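Local coordinates for protein importin subunit beta-1 (Saccharomyces cerevisiae, PDB 5OWU) that carries proteins into the nucleus as the importin beta subunit, working with importin alpha, which recognises the classical nuclear localization signal of the cargo, at residues L63-K66 / N67-S71; E592-A595 / D596-G600; F317-S320 / S321-D324; G707-A710 / S711-A715. One frame throughout, in Å; residues are numbered along the deposited sequence. Where two conformers were deposited one is given.

How the contacts relate
From the N terminus, contact 1 comes first, leading from helix 55-67, whose residues 63-66 lie in HEAT 2, into the loop before helix 74-87. Contact 3 follows in the opening turns of helix 317-332 in HEAT 8. Contact 2 leads from the loop after helix 563-586 into helix 595-607 in HEAT 14, and contact 4 ends helix 698-713 in HEAT 16. Each joins residues within a turn or two of backbone, so none closes a long loop, and none nests in or crosses another. Contacts 2 and 4 share one side of the chain's centre, their centres about 29 Å apart; contact 3 lies opposite, its centre about 62 Å from that of contact 2.

Contact 1. Residues L63-K66 / N67-S71; sequences LTLK and NELVS
Leu63 and Asn67 are joined by a regular four-residue bond of helix 55-67, in which Asn67 N hydrogen-bonds to Leu63 O at 2.9 Å. Beyond it, three-residue bonds mix with four-residue ones. Glu68 N turns to Leu65 O at 2.8 Å, three residues back, and its bond to Thr64 O is weak. Lys66 O then takes two donors: Leu69 N, which stands above the carbonyl plane, and Val70 N at 3.1 Å, which approaches almost head-on along the C=O direction.

Among the side chains, that of Lys66 slants across that of Asn67. It is extended as far as CD and then bends at the last two torsions (chi3 81°, chi4 94°), and the turn lets NZ hydrogen-bond to Asn67 OD1 at 3.0 Å, tilted from the plane of that amide carbonyl. Nearer the backbone, Lys66 CG passes across Val70 CG2 at 4.1 Å. Leu69 CD1 rests against Leu65 CG, also at 4.1 Å. Leu69 goes on to Trp84 of helix 74-87 and Ile122 of helix 109-126, while Leu65 packs on Phe37 and Ala41 of helix 37-48.

Two amides thus grip Lys66 O as the helix ends. The Lys66 ammonium is held by a neutral amide, whereas the acid Glu68 pairs through OE1 with Arg83 in a salt bridge that, with Leu69, joins the turn to helix 74-87.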
# COMPACT_ATOMS: atom_id res chain seq x y z
N LEU A 63 -29.99 -5.62 -0.61
CA LEU A 63 -28.61 -5.33 -0.98
C LEU A 63 -28.49 -4.89 -2.44
O LEU A 63 -27.64 -4.05 -2.77
CB LEU A 63 -27.73 -6.56 -0.71
CG LEU A 63 -27.67 -7.03 0.75
CD1 LEU A 63 -26.76 -8.26 0.91
CD2 LEU A 63 -27.21 -5.90 1.68
N THR A 64 -29.31 -5.44 -3.33
CA THR A 64 -29.29 -5.01 -4.73
C THR A 64 -29.74 -3.56 -4.85
O THR A 64 -29.09 -2.74 -5.52
CB THR A 64 -30.16 -5.92 -5.59
OG1 THR A 64 -29.76 -7.29 -5.42
CG2 THR A 64 -30.04 -5.56 -7.07
N LEU A 65 -30.84 -3.21 -4.17
CA LEU A 65 -31.23 -1.80 -4.17
C LEU A 65 -30.12 -0.93 -3.59
O LEU A 65 -29.78 0.12 -4.15
CB LEU A 65 -32.54 -1.62 -3.42
CG LEU A 65 -33.04 -0.18 -3.37
CD1 LEU A 65 -33.12 0.48 -4.76
CD2 LEU A 65 -34.39 -0.16 -2.69
N LYS A 66 -29.50 -1.36 -2.48
CA LYS A 66 -28.40 -0.60 -1.89
C LYS A 66 -27.31 -0.36 -2.91
O LYS A 66 -26.76 0.75 -3.01
CB LYS A 66 -27.82 -1.32 -0.68
CG LYS A 66 -26.47 -0.75 -0.18
CD LYS A 66 -25.77 -1.71 0.73
CE LYS A 66 -25.03 -2.79 -0.06
NZ LYS A 66 -23.60 -2.43 -0.30
N ASN A 67 -26.96 -1.39 -3.67
CA ASN A 67 -25.92 -1.26 -4.68
C ASN A 67 -26.35 -0.43 -5.87
O ASN A 67 -25.50 -0.10 -6.70
CB ASN A 67 -25.47 -2.65 -5.13
CG ASN A 67 -24.61 -3.35 -4.09
OD1 ASN A 67 -23.95 -2.71 -3.27
ND2 ASN A 67 -24.63 -4.68 -4.12
N GLU A 68 -27.63 -0.09 -5.99
CA GLU A 68 -28.06 0.90 -6.97
C GLU A 68 -28.15 2.31 -6.38
O GLU A 68 -28.62 3.23 -7.06
CB GLU A 68 -29.41 0.52 -7.58
CG GLU A 68 -29.39 -0.80 -8.35
CD GLU A 68 -28.43 -0.78 -9.52
OE1 GLU A 68 -28.29 0.29 -10.16
OE2 GLU A 68 -27.80 -1.81 -9.80
N LEU A 69 -27.71 2.50 -5.15
CA LEU A 69 -27.83 3.78 -4.46
C LEU A 69 -26.49 4.36 -4.02
O LEU A 69 -26.37 5.59 -3.95
CB LEU A 69 -28.75 3.64 -3.24
CG LEU A 69 -30.22 3.39 -3.53
CD1 LEU A 69 -30.99 3.13 -2.24
CD2 LEU A 69 -30.84 4.55 -4.28
N VAL A 70 -25.50 3.53 -3.74
CA VAL A 70 -24.17 3.99 -3.38
C VAL A 70 -23.16 3.18 -4.18
O VAL A 70 -23.43 2.06 -4.61
CB VAL A 70 -23.88 3.87 -1.87
CG1 VAL A 70 -24.72 4.88 -1.09
CG2 VAL A 70 -24.15 2.45 -1.38
N SER A 71 -21.99 3.78 -4.37
CA SER A 71 -20.91 3.15 -5.11
C SER A 71 -19.59 3.64 -4.54
O SER A 71 -19.53 4.65 -3.84
CB SER A 71 -20.99 3.47 -6.61
OG SER A 71 -19.88 2.95 -7.31

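Contact 2. Residues E592-A595 / D596-G600; sequences EPVA and DMLMG
Val594 and Leu598 touch one turn apart, Val594 CG2 lying 3.8 Å from Leu598 CD1 as the two branched chains pass at a slant. CG2 reaches this spot because it sits between the backbone N and the carbonyl carbon of Val594, with CG1 beside the N (chi1 -62°). Beneath the pair, Leu598 N bonds to Val594 O at 2.9 Å, and Met599 N bonds to Ala595 O at the same length.

One step further out, a water joins the residues before the helix to its first turn: it donates to Pro593 O at 3.1 Å and accepts from Met597 N at 2.8 Å. Ala595 N is itself held by Glu592 O. Leu598 packs on Leu580 and Ile584 of helix 563-586, while Met599 goes to Leu625 of helix 615-629. Asp596 OD1 takes Tyr636 OH in a hydrogen bond and Lys635 NZ in a salt bridge.

Helix 595-607 therefore starts with an amide served by water and an apolar pair whose Leu598 packs on the preceding helix. Its early aspartate is probably stabilised as an anion by Lys635 and by the positive end of the helix.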
# COMPACT_ATOMS: atom_id res chain seq x y z
N GLU A 592 26.25 -13.52 -26.16
CA GLU A 592 26.15 -13.98 -27.55
C GLU A 592 26.38 -15.48 -27.71
O GLU A 592 25.51 -16.15 -28.27
CB GLU A 592 27.14 -13.17 -28.40
CG GLU A 592 27.33 -13.70 -29.82
CD GLU A 592 26.03 -13.81 -30.59
OE1 GLU A 592 25.05 -13.15 -30.20
OE2 GLU A 592 25.99 -14.57 -31.59
N PRO A 593 27.49 -16.05 -27.23
CA PRO A 593 27.76 -17.47 -27.54
C PRO A 593 26.66 -18.42 -27.11
O PRO A 593 26.50 -19.47 -27.73
CB PRO A 593 29.07 -17.75 -26.78
CG PRO A 593 29.66 -16.40 -26.50
CD PRO A 593 28.50 -15.48 -26.33
N VAL A 594 25.90 -18.09 -26.06
CA VAL A 594 24.89 -18.98 -25.52
C VAL A 594 23.48 -18.60 -25.97
O VAL A 594 22.52 -19.32 -25.64
CB VAL A 594 24.98 -19.02 -23.98
CG1 VAL A 594 26.33 -19.57 -23.54
CG2 VAL A 594 24.76 -17.64 -23.37
N ALA A 595 23.34 -17.53 -26.76
CA ALA A 595 22.02 -17.02 -27.12
C ALA A 595 21.13 -18.13 -27.67
O ALA A 595 20.03 -18.37 -27.15
CB ALA A 595 22.17 -15.89 -28.14
N ASP A 596 21.59 -18.81 -28.71
CA ASP A 596 20.81 -19.90 -29.30
C ASP A 596 20.30 -20.84 -28.22
O ASP A 596 19.09 -21.04 -28.05
CB ASP A 596 21.66 -20.66 -30.32
CG ASP A 596 21.72 -19.96 -31.67
OD1 ASP A 596 21.00 -18.96 -31.86
OD2 ASP A 596 22.48 -20.43 -32.55
N MET A 597 21.23 -21.39 -27.43
CA MET A 597 20.83 -22.36 -26.42
C MET A 597 19.74 -21.77 -25.53
O MET A 597 18.69 -22.39 -25.32
CB MET A 597 22.05 -22.78 -25.60
CG MET A 597 21.76 -23.86 -24.57
SD MET A 597 22.43 -23.46 -22.94
CE MET A 597 21.56 -21.94 -22.57
N LEU A 598 19.94 -20.53 -25.07
CA LEU A 598 18.98 -19.94 -24.16
C LEU A 598 17.60 -19.89 -24.80
O LEU A 598 16.61 -20.34 -24.20
CB LEU A 598 19.44 -18.54 -23.73
CG LEU A 598 20.57 -18.52 -22.70
CD1 LEU A 598 21.07 -17.10 -22.48
CD2 LEU A 598 20.12 -19.13 -21.39
N MET A 599 17.52 -19.41 -26.04
CA MET A 599 16.21 -19.32 -26.67
C MET A 599 15.60 -20.70 -26.83
O MET A 599 14.40 -20.89 -26.61
CB MET A 599 16.32 -18.59 -28.02
CG MET A 599 16.58 -17.08 -27.89
SD MET A 599 15.34 -16.18 -26.92
CE MET A 599 13.84 -16.54 -27.83
N GLY A 600 16.44 -21.69 -27.16
CA GLY A 600 15.94 -23.06 -27.21
C GLY A 600 15.23 -23.44 -25.93
O GLY A 600 14.13 -24.00 -25.96
O HOH W 1 23.97 -21.24 -27.73

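Contact 3. Residues F317-S320 / S321-D324; sequences FALS and SIKD
Phe317 meets Ser321 through its flat peptide carbonyl rather than its ring: Ser321 OG donates to Phe317 O at 2.7 Å, tilted 25° from the carbonyl plane. The side chain of Phe317 leaves the backbone away from residues 321-324. Its ring is met by Tyr256 with the two planes at about 60°, Met263 and Ile293 touch it, and an aromatic side chain of another protein's chain stacks with it edge-to-face. Aromatic packing from that chain also reaches Ser320 and Ser321.

The hydroxyl of Ser321 lies beside its own backbone N and opposite the carbonyl carbon (chi1 -50°), which swings it back one turn to Phe317 O. Backbone support here is slack, since Ser321 N makes weak bonds to Phe317 O and to Ala318 O, and Ile322 N makes a long, weak one to Leu319 O at 3.4 Å. An alanine at Ser321 removes the hydroxyl, and Phe317 O would probably be left to the weak bond from the amide of that residue. A water spans the kink that follows, donating to Ser320 O at 2.7 Å and accepting from Lys323 N at 2.8 Å. Ile322 CD1 slants past Leu319 CD1 at 4.1 Å, and Ile322 reaches Phe358 and Cys362 of helix 347-362.

At the kinked start of helix 317-332, serine and water thus supply polar bonds where the regular helical ones are weak or missing.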
# COMPACT_ATOMS: atom_id res chain seq x y z
N PHE A 317 4.99 13.14 22.81
CA PHE A 317 4.48 12.17 23.77
C PHE A 317 5.46 11.01 23.97
O PHE A 317 5.75 10.61 25.10
CB PHE A 317 3.13 11.62 23.30
CG PHE A 317 2.01 12.64 23.30
CD1 PHE A 317 1.81 13.47 24.40
CD2 PHE A 317 1.16 12.75 22.22
CE1 PHE A 317 0.78 14.39 24.40
CE2 PHE A 317 0.13 13.68 22.21
CZ PHE A 317 -0.06 14.50 23.31
N ALA A 318 5.94 10.44 22.86
CA ALA A 318 6.81 9.27 22.94
C ALA A 318 8.12 9.62 23.63
O ALA A 318 8.55 8.94 24.56
CB ALA A 318 7.06 8.71 21.55
N LEU A 319 8.76 10.71 23.18
CA LEU A 319 10.04 11.11 23.75
C LEU A 319 9.95 11.23 25.27
O LEU A 319 10.76 10.64 26.00
CB LEU A 319 10.50 12.42 23.12
CG LEU A 319 11.89 12.92 23.51
CD1 LEU A 319 12.94 11.98 22.99
CD2 LEU A 319 12.14 14.32 22.99
N SER A 320 8.96 11.97 25.75
CA SER A 320 8.82 12.21 27.19
C SER A 320 8.55 10.93 27.96
O SER A 320 8.90 10.84 29.14
CB SER A 320 7.68 13.20 27.44
OG SER A 320 7.86 14.40 26.72
N SER A 321 7.91 9.95 27.34
CA SER A 321 7.43 8.76 28.03
C SER A 321 8.38 7.57 27.94
O SER A 321 8.08 6.52 28.52
CB SER A 321 6.07 8.34 27.47
OG SER A 321 5.18 9.44 27.43
N ILE A 322 9.51 7.70 27.23
CA ILE A 322 10.39 6.56 26.98
C ILE A 322 10.75 5.86 28.28
O ILE A 322 10.69 4.62 28.37
CB ILE A 322 11.66 7.02 26.24
CG1 ILE A 322 11.33 7.35 24.79
CG2 ILE A 322 12.74 5.95 26.29
CD1 ILE A 322 12.46 8.00 24.05
N LYS A 323 11.16 6.64 29.28
CA LYS A 323 11.56 6.10 30.58
C LYS A 323 10.54 5.10 31.11
O LYS A 323 10.91 4.07 31.69
CB LYS A 323 11.75 7.24 31.59
CG LYS A 323 12.93 8.20 31.30
CD LYS A 323 12.94 9.43 32.25
CE LYS A 323 13.93 10.52 31.80
NZ LYS A 323 13.78 11.84 32.53
N ASP A 324 9.25 5.40 30.96
CA ASP A 324 8.19 4.58 31.53
C ASP A 324 7.58 3.57 30.56
O ASP A 324 7.12 2.52 31.01
CB ASP A 324 7.08 5.49 32.07
CG ASP A 324 7.64 6.68 32.83
OD1 ASP A 324 8.64 6.50 33.55
OD2 ASP A 324 7.10 7.80 32.70
O HOH W 2 11.24 9.47 29.10

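Contact 4. Residues G707-A710 / S711-A715; sequences GDIA and SNIGA
Ser711 sits one turn after Gly707, and its N bonds to Gly707 O at 2.9 Å. Its CB lies 3.2 Å from that same oxygen.

Asn712 comes next and uses both of its nitrogens. The backbone N is shared between Asp708 O at 3.1 Å and Ile709 O at 3.0 Å, a sign that the helix is beginning to tighten. In the conformer described, one of two deposited, ND2 also reaches Asp708 O at 2.9 Å, from above the carbonyl plane, and hydrogen-bonds to Asn668 OD1 on helix 655-669. With a second conformer present, these side-chain bonds are doubtful as constant features.

Ile713 then closes the helix, its N hydrogen-bonding to Ile709 O at 2.9 Å. CG1 stands between the backbone N and the carbonyl carbon (chi1 72°), and from there CD1 lies beside Ile709 CG2 at 3.9 Å, the two side chains pointing the same way. Both isoleucines also touch Phe674 and helix 675-689. Trimmed to an alanine, this position is likely to leave Ile709 CG2 without its neighbour and to open a gap beside Phe674, where Ile713 had packed.

Gly714 steps out of the helix with positive phi (56°), a conformation easy for a residue without a side chain, while its N still bonds to Ala710 O at 3.1 Å. This is a helix C-terminus ended by glycine: the last turn of helix 698-713 in HEAT 16, from which the chain turns toward helix 718-732.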
# COMPACT_ATOMS: atom_id res chain seq x y z
N GLY A 707 6.17 6.44 -25.55
CA GLY A 707 7.36 7.28 -25.45
C GLY A 707 8.59 6.57 -25.97
O GLY A 707 9.41 7.17 -26.68
N ASP A 708 8.74 5.29 -25.64
CA ASP A 708 9.85 4.53 -26.19
C ASP A 708 9.80 4.53 -27.71
O ASP A 708 10.79 4.84 -28.39
CB ASP A 708 9.83 3.10 -25.65
CG ASP A 708 9.99 3.04 -24.16
OD1 ASP A 708 10.83 3.79 -23.64
OD2 ASP A 708 9.27 2.25 -23.52
N ILE A 709 8.61 4.26 -28.26
CA ILE A 709 8.52 4.12 -29.71
C ILE A 709 8.83 5.45 -30.37
O ILE A 709 9.71 5.55 -31.24
CB ILE A 709 7.13 3.57 -30.10
CG1 ILE A 709 7.00 2.13 -29.59
CG2 ILE A 709 6.92 3.67 -31.62
CD1 ILE A 709 5.67 1.46 -29.87
N ALA A 710 8.15 6.50 -29.93
CA ALA A 710 8.42 7.83 -30.47
C ALA A 710 9.89 8.19 -30.34
O ALA A 710 10.46 8.85 -31.22
CB ALA A 710 7.55 8.88 -29.77
N SER A 711 10.53 7.76 -29.25
CA SER A 711 11.91 8.19 -29.06
C SER A 711 12.80 7.58 -30.12
O SER A 711 13.78 8.20 -30.56
CB SER A 711 12.42 7.81 -27.67
OG SER A 711 13.73 8.30 -27.51
N ASN A 712 12.49 6.36 -30.54
CA ASN A 712 13.39 5.67 -31.45
C ASN A 712 13.04 5.87 -32.92
O ASN A 712 13.94 5.87 -33.76
CB ASN A 712 13.43 4.19 -31.08
CG ASN A 712 14.17 3.94 -29.75
OD1 ASN A 712 15.40 4.02 -29.70
ND2 ASN A 712 13.43 3.68 -28.68
N ILE A 713 11.76 6.08 -33.27
CA ILE A 713 11.40 6.25 -34.69
C ILE A 713 11.29 7.71 -35.10
O ILE A 713 11.08 8.00 -36.29
CB ILE A 713 10.09 5.50 -35.04
CG1 ILE A 713 8.84 6.18 -34.45
CG2 ILE A 713 10.17 4.04 -34.58
CD1 ILE A 713 7.52 5.58 -34.96
N GLY A 714 11.43 8.64 -34.16
CA GLY A 714 11.52 10.04 -34.50
C GLY A 714 10.34 10.52 -35.32
O GLY A 714 9.17 10.31 -34.97
N ALA A 715 10.65 11.18 -36.44
CA ALA A 715 9.63 11.78 -37.30
C ALA A 715 8.64 10.75 -37.84
O ALA A 715 7.50 11.11 -38.14
CB ALA A 715 10.30 12.51 -38.46